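Local coordinates for probable glutathione S-transferase (Bordetella bronchiseptica RB50, PDB 3H1N), which probably conjugates the thiol of glutathione to electrophilic compounds, as glutathione S-transferases do, and is built as a dimer of two-domain subunits, at residues L188-E193 with G241-Y246; T155-F160 with R204-R209. All coordinates share one frame; numbering follows the deposited sequence.

Following the chain from the N terminus, the thioredoxin-like sheet and its helices come first, and all four segments belong to the part after them. Residues 155-160 lie on helix 142-167 and 188-193 on helix 183-198; 204-209 begins on helix 200-206 and runs on past Leu206. The loop beyond helix 224-230 holds 241-246. Contact 2 closes a loop of 43 residues and contact 1 one of 47. The segments alternate along the chain, so the closures cross rather than nest. Contact 2 joins two helices of the C-terminal domain, and contact 1 folds the C-terminal tail back on helix 183-198. Their centres lie about 14 Å apart and their nearest atoms about 6 Å, without touching.

Contact 1 (L188-E193 with G241-Y246)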
ATOM      1  N   LEU B 188       7.273  -7.556 -10.228  1.00  8.79           N
ATOM      2  CA  LEU B 188       7.889  -8.679  -9.522  1.00  9.08           C
ATOM      3  C   LEU B 188       9.313  -8.862 -10.032  1.00  9.11           C
ATOM      4  O   LEU B 188      10.264  -9.060  -9.245  1.00  8.45           O
ATOM      5  CB  LEU B 188       7.058  -9.966  -9.680  1.00  8.82           C
ATOM      6  CG  LEU B 188       7.537 -11.235  -8.927  1.00  9.30           C
ATOM      7  CD1 LEU B 188       7.747 -10.982  -7.413  1.00 10.93           C
ATOM      8  CD2 LEU B 188       6.578 -12.403  -9.148  1.00  6.23           C
ATOM      9  N   TYR B 189       9.471  -8.758 -11.345  1.00  9.55           N
ATOM     10  CA  TYR B 189      10.805  -8.770 -11.935  1.00  9.90           C
ATOM     11  C   TYR B 189      11.664  -7.667 -11.296  1.00 10.20           C
ATOM     12  O   TYR B 189      12.821  -7.908 -10.911  1.00  9.80           O
ATOM     13  CB  TYR B 189      10.745  -8.623 -13.476  1.00 10.08           C
ATOM     14  CG  TYR B 189      11.917  -7.858 -14.057  1.00 11.71           C
ATOM     15  CD1 TYR B 189      13.082  -8.513 -14.472  1.00 11.62           C
ATOM     16  CD2 TYR B 189      11.860  -6.471 -14.191  1.00 13.39           C
ATOM     17  CE1 TYR B 189      14.149  -7.799 -14.970  1.00 13.48           C
ATOM     18  CE2 TYR B 189      12.919  -5.758 -14.673  1.00 13.50           C
ATOM     19  CZ  TYR B 189      14.050  -6.414 -15.066  1.00 13.93           C
ATOM     20  OH  TYR B 189      15.092  -5.675 -15.555  1.00 17.05           O
ATOM     21  N   HIS B 190      11.090  -6.467 -11.155  1.00 10.24           N
ATOM     22  CA  HIS B 190      11.876  -5.345 -10.665  1.00 10.37           C
ATOM     23  C   HIS B 190      12.288  -5.485  -9.200  1.00 10.04           C
ATOM     24  O   HIS B 190      13.429  -5.170  -8.846  1.00 10.22           O
ATOM     25  CB  HIS B 190      11.205  -3.980 -10.908  1.00  9.46           C
ATOM     26  CG  HIS B 190      12.072  -2.824 -10.503  1.00  9.76           C
ATOM     27  ND1 HIS B 190      13.235  -2.504 -11.170  1.00  9.59           N
ATOM     28  CD2 HIS B 190      11.982  -1.957  -9.467  1.00  9.10           C
ATOM     29  CE1 HIS B 190      13.809  -1.468 -10.581  1.00  9.09           C
ATOM     30  NE2 HIS B 190      13.062  -1.113  -9.546  1.00 10.79           N
ATOM     31  N   VAL B 191      11.375  -5.944  -8.350  1.00 10.76           N
ATOM     32  CA  VAL B 191      11.717  -6.144  -6.944  1.00 10.45           C
ATOM     33  C   VAL B 191      12.824  -7.224  -6.785  1.00 10.71           C
ATOM     34  O   VAL B 191      13.714  -7.100  -5.924  1.00  9.86           O
ATOM     35  CB  VAL B 191      10.447  -6.367  -6.050  1.00 11.01           C
ATOM     36  CG1 VAL B 191       9.879  -7.800  -6.189  1.00 11.23           C
ATOM     37  CG2 VAL B 191      10.765  -6.032  -4.605  1.00 11.07           C
ATOM     38  N   VAL B 192      12.817  -8.238  -7.656  1.00 10.35           N
ATOM     39  CA  VAL B 192      13.882  -9.244  -7.636  1.00 10.41           C
ATOM     40  C   VAL B 192      15.222  -8.621  -8.098  1.00 10.75           C
ATOM     41  O   VAL B 192      16.283  -8.912  -7.517  1.00 10.30           O
ATOM     42  CB  VAL B 192      13.517 -10.514  -8.473  1.00 10.77           C
ATOM     43  CG1 VAL B 192      14.713 -11.444  -8.613  1.00 10.40           C
ATOM     44  CG2 VAL B 192      12.334 -11.257  -7.840  1.00 10.43           C
ATOM     45  N   GLU B 193      15.172  -7.753  -9.116  1.00 10.69           N
ATOM     46  CA  GLU B 193      16.371  -7.010  -9.527  1.00 11.26           C
ATOM     47  C   GLU B 193      16.928  -6.204  -8.371  1.00 10.56           C
ATOM     48  O   GLU B 193      18.140  -6.182  -8.163  1.00 10.86           O
ATOM     49  CB  GLU B 193      16.086  -6.036 -10.685  1.00 12.06           C
ATOM     50  CG  GLU B 193      16.030  -6.673 -12.046  1.00 12.78           C
ATOM     51  CD  GLU B 193      17.374  -7.206 -12.486  1.00 15.24           C
ATOM     52  OE1 GLU B 193      18.345  -6.421 -12.586  1.00 16.45           O
ATOM     53  OE2 GLU B 193      17.464  -8.422 -12.733  1.00 15.94           O
ATOM     54  N   GLY B 241      18.877   4.946  -3.660  1.00 14.55           N
ATOM     55  CA  GLY B 241      17.422   5.002  -3.633  1.00 13.97           C
ATOM     56  C   GLY B 241      16.870   4.035  -2.615  1.00 13.39           C
ATOM     57  O   GLY B 241      17.333   3.989  -1.478  1.00 13.69           O
ATOM     58  N   ILE B 242      15.881   3.256  -3.042  1.00 12.84           N
ATOM     59  CA  ILE B 242      15.226   2.236  -2.218  1.00 12.24           C
ATOM     60  C   ILE B 242      16.141   1.030  -1.993  1.00 11.92           C
ATOM     61  O   ILE B 242      16.352   0.622  -0.851  1.00 11.04           O
ATOM     62  CB  ILE B 242      13.903   1.774  -2.890  1.00 12.71           C
ATOM     63  CG1 ILE B 242      12.870   2.898  -2.822  1.00 13.33           C
ATOM     64  CG2 ILE B 242      13.347   0.470  -2.241  1.00 11.98           C
ATOM     65  CD1 ILE B 242      11.635   2.617  -3.620  1.00 14.84           C
ATOM     66  N   PHE B 243      16.681   0.488  -3.093  1.00 10.83           N
ATOM     67  CA  PHE B 243      17.531  -0.709  -3.077  1.00 11.02           C
ATOM     68  C   PHE B 243      19.012  -0.303  -3.031  1.00 10.63           C
ATOM     69  O   PHE B 243      19.563   0.208  -4.010  1.00 10.22           O
ATOM     70  CB  PHE B 243      17.229  -1.611  -4.292  1.00 11.19           C
ATOM     71  CG  PHE B 243      15.777  -2.048  -4.380  1.00 11.43           C
ATOM     72  CD1 PHE B 243      15.304  -3.085  -3.582  1.00 11.38           C
ATOM     73  CD2 PHE B 243      14.886  -1.414  -5.260  1.00 10.46           C
ATOM     74  CE1 PHE B 243      13.973  -3.507  -3.654  1.00 11.31           C
ATOM     75  CE2 PHE B 243      13.544  -1.820  -5.337  1.00 11.34           C
ATOM     76  CZ  PHE B 243      13.084  -2.867  -4.528  1.00 11.27           C
ATOM     77  N   ARG B 244      19.632  -0.484  -1.868  1.00 10.33           N
ATOM     78  CA  ARG B 244      20.988  -0.010  -1.640  1.00  9.97           C
ATOM     79  C   ARG B 244      21.879  -1.159  -1.228  1.00  9.74           C
ATOM     80  O   ARG B 244      21.547  -1.924  -0.319  1.00  9.92           O
ATOM     81  CB  ARG B 244      21.037   1.071  -0.555  1.00  9.86           C
ATOM     82  CG  ARG B 244      20.246   2.347  -0.855  1.00 11.27           C
ATOM     83  CD  ARG B 244      20.511   3.390   0.216  1.00  9.36           C
ATOM     84  NE  ARG B 244      19.713   4.601   0.053  1.00 11.35           N
ATOM     85  CZ  ARG B 244      19.892   5.722   0.761  1.00 13.14           C
ATOM     86  NH1 ARG B 244      20.875   5.811   1.647  1.00 11.55           N
ATOM     87  NH2 ARG B 244      19.101   6.772   0.563  1.00 13.80           N
ATOM     88  N   HIS B 245      23.025  -1.268  -1.879  1.00  9.65           N
ATOM     89  CA  HIS B 245      23.982  -2.305  -1.509  1.00  9.58           C
ATOM     90  C   HIS B 245      24.909  -1.853  -0.377  1.00 10.07           C
ATOM     91  O   HIS B 245      25.861  -1.108  -0.596  1.00 11.07           O
ATOM     92  CB  HIS B 245      24.792  -2.766  -2.727  1.00  9.57           C
ATOM     93  CG  HIS B 245      25.860  -3.760  -2.387  1.00  9.01           C
ATOM     94  ND1 HIS B 245      25.623  -4.859  -1.592  1.00 10.23           N
ATOM     95  CD2 HIS B 245      27.174  -3.804  -2.707  1.00 10.47           C
ATOM     96  CE1 HIS B 245      26.741  -5.543  -1.442  1.00  8.42           C
ATOM     97  NE2 HIS B 245      27.695  -4.930  -2.117  1.00 12.28           N
ATOM     98  N   TYR B 246      24.624  -2.330   0.833  1.00 10.51           N
ATOM     99  CA  TYR B 246      25.484  -2.137   1.990  1.00 10.80           C
ATOM    100  C   TYR B 246      25.985  -3.515   2.430  1.00 10.87           C
ATOM    101  O   TYR B 246      25.206  -4.326   2.910  1.00 11.23           O
ATOM    102  CB  TYR B 246      24.677  -1.492   3.129  1.00 10.92           C
ATOM    103  CG  TYR B 246      24.267  -0.060   2.867  1.00 12.19           C
ATOM    104  CD1 TYR B 246      25.225   0.920   2.579  1.00 13.10           C
ATOM    105  CD2 TYR B 246      22.926   0.322   2.931  1.00 11.37           C
ATOM    106  CE1 TYR B 246      24.852   2.247   2.344  1.00 14.75           C
ATOM    107  CE2 TYR B 246      22.540   1.649   2.708  1.00 14.76           C
ATOM    108  CZ  TYR B 246      23.508   2.605   2.418  1.00 14.18           C
ATOM    109  OH  TYR B 246      23.128   3.913   2.202  1.00 13.40           O
TER
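Phe243 leans its ring on Val191 and His190, bringing the C-terminal tail of this glutathione S-transferase fold against helix 183-198 of the all-helical domain. The pairing is apolar, with CG2 of Val191 standing 3.9 Å from CZ of Phe243 and 4.2 Å from CE1. The methyl meets the far end of the ring obliquely. Val191 is compact and beta-branched: CG2 lies anti to the backbone N and reaches the phenyl, while the same side chain also packs on Leu121 and Thr122 of helix 105-127. A long, flat phenylalanine suits the other side, because the backbones stay 8.8 Å apart between the CA atoms of Val191 and Phe243 and its ring must bridge the gap. His190 adds a looser touch, NE2 to CE2 of Phe243 at 4.3 Å, and its ring also meets Phe36 edge-to-face, which ties helix 183-198 to helix 34-43 of the N-terminal domain. Within the tail, Arg244 NE donates to a lone pair of Gly241 O, and its NH1 bonds Tyr246 OH in the guanidinium plane. Ile242 covers one face of the Phe243 ring, its CG2 centred 3.8 Å above the plane.

Contact 2 (T155-F160 with R204-R209); sequences TRMPKF and RTLVHR
Leu206 points toward helix 142-167 and meets Met157 and Pro158 there, so that helix 200-206 packs on the long helix of the glutathione S-transferase C-terminal domain. The inner part, Leu206 on Met157, is apolar and buried. CD1 of Leu206 lies 4.1 Å from CE of Met157, a selenomethionine, and 4.2 Å from its CB, the two side chains crossing at about a right angle. The bend at chi3 (61°) turns this flexible chain's terminal methyl to the leucine. Between this part and the solvent side stands Pro158, its CG 4.2 Å from CD2 of Leu206. Proline suits a kinked helix: its N has no hydrogen to bond the preceding turn, and its ring gives a rigid apolar surface. Toward solvent the contact thins to one exposed side chain, Arg209, whose aliphatic length carries the charged end over apolar groups. Extended from CG to NE, it brings NH1 to 3.6 Å from CB of Pro158 and lays one guanidinium face over CD2 of Leu206, 3.3 Å from the plane. Leu206 thus meets methionine with CD1 and both proline and guanidinium with CD2, and van der Waals and hydrophobic contact, rather than charge pairing, probably holds the segments together.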
ATOM      1  N   THR B 155      13.773 -13.648   7.965  1.00 12.31           N
ATOM      2  CA  THR B 155      12.362 -14.009   7.921  1.00 12.82           C
ATOM      3  C   THR B 155      11.570 -13.386   6.771  1.00 12.23           C
ATOM      4  O   THR B 155      10.732 -14.051   6.169  1.00 12.22           O
ATOM      5  CB  THR B 155      11.644 -13.726   9.263  1.00 12.67           C
ATOM      6  OG1 THR B 155      11.458 -12.320   9.416  1.00 17.97           O
ATOM      7  CG2 THR B 155      12.442 -14.254  10.441  1.00 13.04           C
ATOM      8  N   ARG B 156      11.828 -12.118   6.463  1.00 11.35           N
ATOM      9  CA  ARG B 156      10.953 -11.359   5.549  1.00 11.61           C
ATOM     10  C   ARG B 156      11.166 -11.720   4.091  1.00 11.14           C
ATOM     11  O   ARG B 156      10.219 -12.072   3.380  1.00 11.14           O
ATOM     12  CB  ARG B 156      11.128  -9.846   5.756  1.00 11.99           C
ATOM     13  CG  ARG B 156      10.853  -9.379   7.186  1.00 12.04           C
ATOM     14  CD  ARG B 156       9.453  -9.767   7.668  1.00 14.07           C
ATOM     15  NE  ARG B 156       8.401  -9.028   6.967  1.00 16.06           N
ATOM     16  CZ  ARG B 156       7.113  -9.364   6.974  1.00 14.59           C
ATOM     17  NH1 ARG B 156       6.707 -10.458   7.610  1.00 13.76           N
ATOM     18  NH2 ARG B 156       6.238  -8.639   6.293  1.00 11.15           N
HETATM   19  N   MSE B 157      12.419 -11.651   3.654  1.00 10.73           N
HETATM   20  CA  MSE B 157      12.764 -11.980   2.272  1.00 10.49           C
HETATM   21  C   MSE B 157      12.269 -13.379   1.861  1.00 10.27           C
HETATM   22  O   MSE B 157      11.601 -13.510   0.830  1.00 10.50           O
HETATM   23  CB  MSE B 157      14.272 -11.814   2.011  1.00 10.31           C
HETATM   24  CG  MSE B 157      14.693 -10.356   1.854  1.00 11.38           C
HETATM   25 SE   MSE B 157      16.617 -10.104   1.661  0.60 13.64          SE
HETATM   26  CE  MSE B 157      16.915 -11.117   0.049  1.00  9.75           C
ATOM     27  N   PRO B 158      12.562 -14.420   2.667  1.00 10.26           N
ATOM     28  CA  PRO B 158      12.015 -15.725   2.259  1.00 10.12           C
ATOM     29  C   PRO B 158      10.478 -15.809   2.311  1.00 10.36           C
ATOM     30  O   PRO B 158       9.884 -16.525   1.502  1.00 10.32           O
ATOM     31  CB  PRO B 158      12.634 -16.725   3.247  1.00 10.06           C
ATOM     32  CG  PRO B 158      13.646 -16.014   4.007  1.00 10.05           C
ATOM     33  CD  PRO B 158      13.594 -14.541   3.713  1.00  9.66           C
ATOM     34  N   LYS B 159       9.838 -15.103   3.235  1.00 10.52           N
ATOM     35  CA  LYS B 159       8.379 -15.149   3.294  1.00 10.29           C
ATOM     36  C   LYS B 159       7.720 -14.574   2.022  1.00  9.84           C
ATOM     37  O   LYS B 159       6.840 -15.204   1.431  1.00  9.61           O
ATOM     38  CB  LYS B 159       7.820 -14.446   4.533  1.00 10.75           C
ATOM     39  CG  LYS B 159       6.313 -14.549   4.606  1.00 10.89           C
ATOM     40  CD  LYS B 159       5.763 -13.953   5.891  1.00 13.88           C
ATOM     41  CE  LYS B 159       4.296 -14.320   6.075  1.00 15.96           C
ATOM     42  NZ  LYS B 159       3.829 -13.857   7.404  1.00 18.66           N
ATOM     43  N   PHE B 160       8.124 -13.369   1.641  1.00  9.71           N
ATOM     44  CA  PHE B 160       7.672 -12.760   0.390  1.00  9.87           C
ATOM     45  C   PHE B 160       8.022 -13.606  -0.830  1.00  9.67           C
ATOM     46  O   PHE B 160       7.183 -13.796  -1.698  1.00  9.33           O
ATOM     47  CB  PHE B 160       8.286 -11.379   0.226  1.00 10.31           C
ATOM     48  CG  PHE B 160       7.634 -10.322   1.065  1.00 10.94           C
ATOM     49  CD1 PHE B 160       6.366  -9.837   0.729  1.00 11.18           C
ATOM     50  CD2 PHE B 160       8.293  -9.786   2.160  1.00 12.03           C
ATOM     51  CE1 PHE B 160       5.769  -8.841   1.459  1.00 10.19           C
ATOM     52  CE2 PHE B 160       7.684  -8.783   2.935  1.00 10.67           C
ATOM     53  CZ  PHE B 160       6.423  -8.316   2.588  1.00 12.60           C
ATOM     54  N   ARG B 204      22.133 -15.270  -3.121  1.00  9.68           N
ATOM     55  CA  ARG B 204      22.904 -16.464  -3.450  1.00 10.96           C
ATOM     56  C   ARG B 204      22.391 -17.699  -2.686  1.00 10.60           C
ATOM     57  O   ARG B 204      22.305 -18.786  -3.265  1.00 10.82           O
ATOM     58  CB  ARG B 204      24.392 -16.232  -3.208  1.00 11.27           C
ATOM     59  CG  ARG B 204      25.287 -17.257  -3.835  1.00 15.58           C
ATOM     60  CD  ARG B 204      26.555 -16.587  -4.374  1.00 21.24           C
ATOM     61  NE  ARG B 204      27.294 -15.869  -3.328  1.00 24.37           N
ATOM     62  CZ  ARG B 204      27.553 -14.560  -3.322  1.00 25.69           C
ATOM     63  NH1 ARG B 204      27.150 -13.766  -4.314  1.00 25.11           N
ATOM     64  NH2 ARG B 204      28.242 -14.043  -2.313  1.00 26.91           N
ATOM     65  N   THR B 205      22.031 -17.520  -1.415  1.00 10.22           N
ATOM     66  CA  THR B 205      21.449 -18.602  -0.604  1.00 10.19           C
ATOM     67  C   THR B 205      20.032 -18.977  -1.073  1.00 10.17           C
ATOM     68  O   THR B 205      19.680 -20.163  -1.154  1.00  9.96           O
ATOM     69  CB  THR B 205      21.392 -18.217   0.894  1.00 10.64           C
ATOM     70  OG1 THR B 205      22.721 -17.955   1.373  1.00 10.07           O
ATOM     71  CG2 THR B 205      20.749 -19.345   1.741  1.00  9.27           C
ATOM     72  N   LEU B 206      19.236 -17.962  -1.400  1.00  9.42           N
ATOM     73  CA  LEU B 206      17.803 -18.140  -1.528  1.00  9.89           C
ATOM     74  C   LEU B 206      17.297 -18.543  -2.906  1.00  9.93           C
ATOM     75  O   LEU B 206      16.286 -19.244  -3.011  1.00 10.06           O
ATOM     76  CB  LEU B 206      17.067 -16.871  -1.071  1.00  9.15           C
ATOM     77  CG  LEU B 206      17.141 -16.382   0.380  1.00 10.99           C
ATOM     78  CD1 LEU B 206      16.297 -15.134   0.488  1.00  9.10           C
ATOM     79  CD2 LEU B 206      16.668 -17.438   1.397  1.00 10.07           C
ATOM     80  N   VAL B 207      17.957 -18.089  -3.969  1.00 10.13           N
ATOM     81  CA  VAL B 207      17.325 -18.170  -5.307  1.00 10.37           C
ATOM     82  C   VAL B 207      16.945 -19.580  -5.788  1.00  9.61           C
ATOM     83  O   VAL B 207      15.922 -19.747  -6.463  1.00  9.64           O
ATOM     84  CB  VAL B 207      18.095 -17.374  -6.412  1.00 10.76           C
ATOM     85  CG1 VAL B 207      17.995 -15.863  -6.134  1.00 10.63           C
ATOM     86  CG2 VAL B 207      19.532 -17.836  -6.514  1.00 10.93           C
ATOM     87  N   HIS B 208      17.731 -20.587  -5.399  1.00  9.02           N
ATOM     88  CA  HIS B 208      17.453 -21.981  -5.787  1.00  8.54           C
ATOM     89  C   HIS B 208      16.097 -22.464  -5.269  1.00  7.98           C
ATOM     90  O   HIS B 208      15.509 -23.387  -5.832  1.00  7.67           O
ATOM     91  CB  HIS B 208      18.557 -22.931  -5.289  1.00  9.09           C
ATOM     92  CG  HIS B 208      18.376 -23.361  -3.863  1.00  9.18           C
ATOM     93  ND1 HIS B 208      18.649 -22.532  -2.796  1.00  9.18           N
ATOM     94  CD2 HIS B 208      17.915 -24.519  -3.331  1.00  8.77           C
ATOM     95  CE1 HIS B 208      18.385 -23.166  -1.669  1.00  6.86           C
ATOM     96  NE2 HIS B 208      17.938 -24.372  -1.963  1.00  9.38           N
ATOM     97  N   ARG B 209      15.627 -21.865  -4.177  1.00  7.07           N
ATOM     98  CA  ARG B 209      14.358 -22.257  -3.578  1.00  7.82           C
ATOM     99  C   ARG B 209      13.163 -21.922  -4.465  1.00  8.06           C
ATOM    100  O   ARG B 209      12.092 -22.526  -4.323  1.00  8.78           O
ATOM    101  CB  ARG B 209      14.135 -21.549  -2.242  1.00  6.75           C
ATOM    102  CG  ARG B 209      15.225 -21.695  -1.190  1.00  7.96           C
ATOM    103  CD  ARG B 209      14.796 -20.870   0.028  1.00  9.03           C
ATOM    104  NE  ARG B 209      15.722 -21.007   1.153  1.00 10.10           N
ATOM    105  CZ  ARG B 209      15.520 -20.470   2.353  1.00 11.05           C
ATOM    106  NH1 ARG B 209      14.425 -19.752   2.599  1.00 10.70           N
ATOM    107  NH2 ARG B 209      16.411 -20.646   3.313  1.00  9.88           N
TER